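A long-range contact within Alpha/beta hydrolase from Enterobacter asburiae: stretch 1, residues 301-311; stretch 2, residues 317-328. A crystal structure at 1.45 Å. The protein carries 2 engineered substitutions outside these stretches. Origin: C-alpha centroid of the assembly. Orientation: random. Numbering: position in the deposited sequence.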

# COMPACT_ATOMS: atom_id res chain seq x y z
N ARG A 301 -5.74 -0.61 -0.12
CA ARG A 301 -6.58 0.45 -0.64
C ARG A 301 -5.81 1.77 -0.59
O ARG A 301 -5.30 2.15 0.46
CB ARG A 301 -7.85 0.59 0.20
CG ARG A 301 -8.78 1.70 -0.24
CD ARG A 301 -9.86 1.99 0.78
NE ARG A 301 -10.87 0.94 0.80
CZ ARG A 301 -12.08 1.07 1.32
NH1 ARG A 301 -12.42 2.20 1.91
NH2 ARG A 301 -12.93 0.06 1.26
N TYR A 302 -5.72 2.45 -1.72
CA TYR A 302 -5.06 3.76 -1.82
C TYR A 302 -6.14 4.84 -1.74
O TYR A 302 -7.02 4.92 -2.60
CB TYR A 302 -4.20 3.86 -3.08
CG TYR A 302 -2.93 3.03 -2.96
CD1 TYR A 302 -2.96 1.66 -3.19
CD2 TYR A 302 -1.74 3.59 -2.55
CE1 TYR A 302 -1.83 0.88 -3.04
CE2 TYR A 302 -0.59 2.81 -2.41
CZ TYR A 302 -0.65 1.46 -2.66
OH TYR A 302 0.46 0.65 -2.52
N ASN A 303 -6.09 5.63 -0.67
CA ASN A 303 -7.14 6.62 -0.46
C ASN A 303 -7.01 7.82 -1.41
O ASN A 303 -5.93 8.17 -1.89
CB ASN A 303 -7.17 7.08 0.99
CG ASN A 303 -8.04 6.22 1.86
OD1 ASN A 303 -8.56 5.18 1.45
ND2 ASN A 303 -8.23 6.66 3.10
N GLY A 304 -8.16 8.42 -1.70
CA GLY A 304 -8.21 9.61 -2.50
C GLY A 304 -8.10 9.37 -3.99
O GLY A 304 -8.11 10.34 -4.76
N MET A 305 -8.00 8.11 -4.41
CA MET A 305 -7.74 7.76 -5.80
C MET A 305 -9.02 7.34 -6.51
O MET A 305 -9.95 6.78 -5.92
CB MET A 305 -6.73 6.61 -5.90
CG MET A 305 -5.32 6.92 -5.46
SD MET A 305 -4.49 8.31 -6.40
CE MET A 305 -4.71 9.69 -5.17
N ILE A 306 -9.04 7.60 -7.82
CA ILE A 306 -10.04 7.07 -8.71
C ILE A 306 -9.52 5.81 -9.40
O ILE A 306 -8.33 5.50 -9.39
CB ILE A 306 -10.46 8.11 -9.78
CG1 ILE A 306 -9.25 8.63 -10.54
CG2 ILE A 306 -11.26 9.23 -9.15
CD1 ILE A 306 -9.60 9.41 -11.77
N HIS A 307 -10.44 5.08 -10.03
CA HIS A 307 -10.08 3.99 -10.92
C HIS A 307 -8.97 4.41 -11.88
O HIS A 307 -8.98 5.51 -12.43
CB HIS A 307 -11.32 3.58 -11.72
CG HIS A 307 -11.09 2.38 -12.57
ND1 HIS A 307 -10.95 1.12 -12.05
CD2 HIS A 307 -10.90 2.27 -13.91
CE1 HIS A 307 -10.70 0.27 -13.04
NE2 HIS A 307 -10.68 0.94 -14.18
N ASP A 308 -8.02 3.51 -12.12
CA ASP A 308 -6.96 3.73 -13.10
C ASP A 308 -6.03 4.87 -12.69
O ASP A 308 -5.34 5.45 -13.53
CB ASP A 308 -7.50 3.95 -14.52
CG ASP A 308 -7.52 2.68 -15.35
OD1 ASP A 308 -6.73 1.73 -15.11
OD2 ASP A 308 -8.33 2.65 -16.31
N TYR A 309 -5.91 5.13 -11.39
CA TYR A 309 -5.00 6.17 -10.92
C TYR A 309 -3.59 5.94 -11.45
O TYR A 309 -2.92 6.88 -11.87
CB TYR A 309 -5.00 6.29 -9.39
CG TYR A 309 -4.65 5.04 -8.60
CD1 TYR A 309 -5.63 4.17 -8.19
CD2 TYR A 309 -3.34 4.77 -8.23
CE1 TYR A 309 -5.33 3.03 -7.45
CE2 TYR A 309 -3.02 3.61 -7.48
CZ TYR A 309 -4.04 2.76 -7.10
OH TYR A 309 -3.79 1.60 -6.39
N GLY A 310 -3.14 4.68 -11.47
CA GLY A 310 -1.79 4.40 -11.93
C GLY A 310 -1.62 4.32 -13.43
O GLY A 310 -0.49 4.24 -13.91
N LEU A 311 -2.72 4.28 -14.18
CA LEU A 311 -2.66 4.28 -15.64
C LEU A 311 -2.64 5.69 -16.22
O LEU A 311 -1.82 5.99 -17.09
CB LEU A 311 -3.87 3.55 -16.22
CG LEU A 311 -4.06 3.66 -17.74
CD1 LEU A 311 -2.92 2.95 -18.45
CD2 LEU A 311 -5.40 3.11 -18.19
N GLN A 317 2.21 12.24 -11.99
CA GLN A 317 2.98 12.94 -10.97
C GLN A 317 2.22 13.07 -9.66
O GLN A 317 2.70 13.72 -8.72
CB GLN A 317 3.44 14.30 -11.49
CG GLN A 317 4.59 14.19 -12.50
CD GLN A 317 5.84 13.57 -11.89
OE1 GLN A 317 6.28 13.95 -10.80
NE2 GLN A 317 6.40 12.58 -12.57
N GLU A 318 1.06 12.44 -9.55
CA GLU A 318 0.35 12.44 -8.28
C GLU A 318 1.17 11.67 -7.25
O GLU A 318 1.63 10.56 -7.54
CB GLU A 318 -1.02 11.78 -8.47
CG GLU A 318 -1.90 11.71 -7.23
CD GLU A 318 -2.43 13.07 -6.77
OE1 GLU A 318 -2.39 14.04 -7.56
OE2 GLU A 318 -2.90 13.16 -5.61
N PRO A 319 1.40 12.21 -6.05
CA PRO A 319 2.28 11.52 -5.11
C PRO A 319 1.87 10.08 -4.84
O PRO A 319 2.73 9.19 -4.85
CB PRO A 319 2.21 12.38 -3.85
CG PRO A 319 2.02 13.78 -4.43
CD PRO A 319 1.08 13.58 -5.59
N THR A 320 0.57 9.84 -4.64
CA THR A 320 0.10 8.49 -4.36
C THR A 320 0.40 7.54 -5.51
O THR A 320 0.69 6.36 -5.28
CB THR A 320 -1.40 8.51 -4.09
OG1 THR A 320 -1.67 9.22 -2.89
CG2 THR A 320 -2.00 7.11 -3.96
N VAL A 321 0.28 8.00 -6.75
CA VAL A 321 0.54 7.15 -7.90
C VAL A 321 1.99 6.69 -7.89
O VAL A 321 2.29 5.50 -8.03
CB VAL A 321 0.19 7.89 -9.21
CG1 VAL A 321 0.73 7.14 -10.43
CG2 VAL A 321 -1.32 8.10 -9.30
N LYS A 322 2.92 7.63 -7.74
CA LYS A 322 4.33 7.28 -7.76
C LYS A 322 4.66 6.28 -6.67
O LYS A 322 5.38 5.30 -6.91
CB LYS A 322 5.17 8.54 -7.61
CG LYS A 322 5.02 9.48 -8.81
CD LYS A 322 6.08 10.58 -8.85
CE LYS A 322 5.73 11.73 -7.96
NZ LYS A 322 6.74 12.84 -8.14
N VAL A 323 4.10 6.48 -5.48
CA VAL A 323 4.37 5.55 -4.38
C VAL A 323 3.69 4.21 -4.64
O VAL A 323 4.32 3.16 -4.47
CB VAL A 323 3.96 6.18 -3.04
CG1 VAL A 323 3.96 5.14 -1.91
CG2 VAL A 323 4.90 7.34 -2.72
N ALA A 324 2.43 4.22 -5.06
CA ALA A 324 1.72 2.96 -5.29
C ALA A 324 2.45 2.08 -6.29
O ALA A 324 2.53 0.85 -6.12
CB ALA A 324 0.30 3.22 -5.77
N LEU A 325 2.96 2.66 -7.37
CA LEU A 325 3.61 1.86 -8.40
C LEU A 325 4.98 1.39 -7.94
O LEU A 325 5.38 0.25 -8.22
CB LEU A 325 3.66 2.62 -9.72
CG LEU A 325 2.27 2.92 -10.29
CD1 LEU A 325 2.39 3.72 -11.59
CD2 LEU A 325 1.45 1.65 -10.54
N GLU A 326 5.71 2.23 -7.21
CA GLU A 326 6.96 1.77 -6.59
C GLU A 326 6.69 0.59 -5.66
O GLU A 326 7.45 -0.38 -5.66
CB GLU A 326 7.63 2.92 -5.81
CG GLU A 326 8.97 2.53 -5.19
CD GLU A 326 10.06 2.29 -6.23
OE1 GLU A 326 9.98 2.86 -7.34
OE2 GLU A 326 11.02 1.55 -5.92
N GLN A 327 5.61 0.65 -4.89
CA GLN A 327 5.29 -0.39 -3.92
C GLN A 327 4.84 -1.67 -4.60
O GLN A 327 5.16 -2.78 -4.13
CB GLN A 327 4.23 0.15 -2.96
CG GLN A 327 4.76 1.24 -2.03
CD GLN A 327 3.74 1.74 -1.04
OE1 GLN A 327 2.55 1.79 -1.31
NE2 GLN A 327 4.22 2.12 0.14
N ALA A 328 4.09 -1.57 -5.70
CA ALA A 328 3.77 -2.76 -6.47
C ALA A 328 5.03 -3.40 -7.02
O ALA A 328 5.19 -4.63 -6.97
CB ALA A 328 2.80 -2.41 -7.61
O HOH W 1 -3.38 8.35 -0.93

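The contact packs one side of the helix 319-328 against strand residue Y302 and the turns that follow it, burying 457 Å² summed over both stretches. A single direct hydrogen bond crosses it: the hydroxyl of Y302 donates to Q327, with OH and OE1 2.7 Å apart. The m rotamer of Y302 lays its ring along the helix, so that the phenol reaches a glutamine nearly two turns beyond T320; Q327 NE2 is satisfied elsewhere in the structure. A second polar link is indirect, through water 1, which donates to N303 O (2.7 Å) and lies 2.7 Å from T320 OG1.

Apolar packing supplies most of the remainder. A324 CB sits over one face of the Y302 ring, 3.8 Å from its centroid, in a CH-pi contact, and also meets the edge of the second tyrosine ring at Y309 CE2 (3.8 Å). The small alanine methyl thus touches both aromatic rings. M305 CG packs on T320 CG2 (3.6 Å), so the threonine offers its methyl to the apolar surface while its hydroxyl binds water. V321 CG2 approaches Y309 CD2 at 4.0 Å, and V321 CG1 lies 4.0 Å from G310 CA. Glycine suits this place because an ideal CB on G310 would lie 3.2 Å from L325 CD2, which is tight.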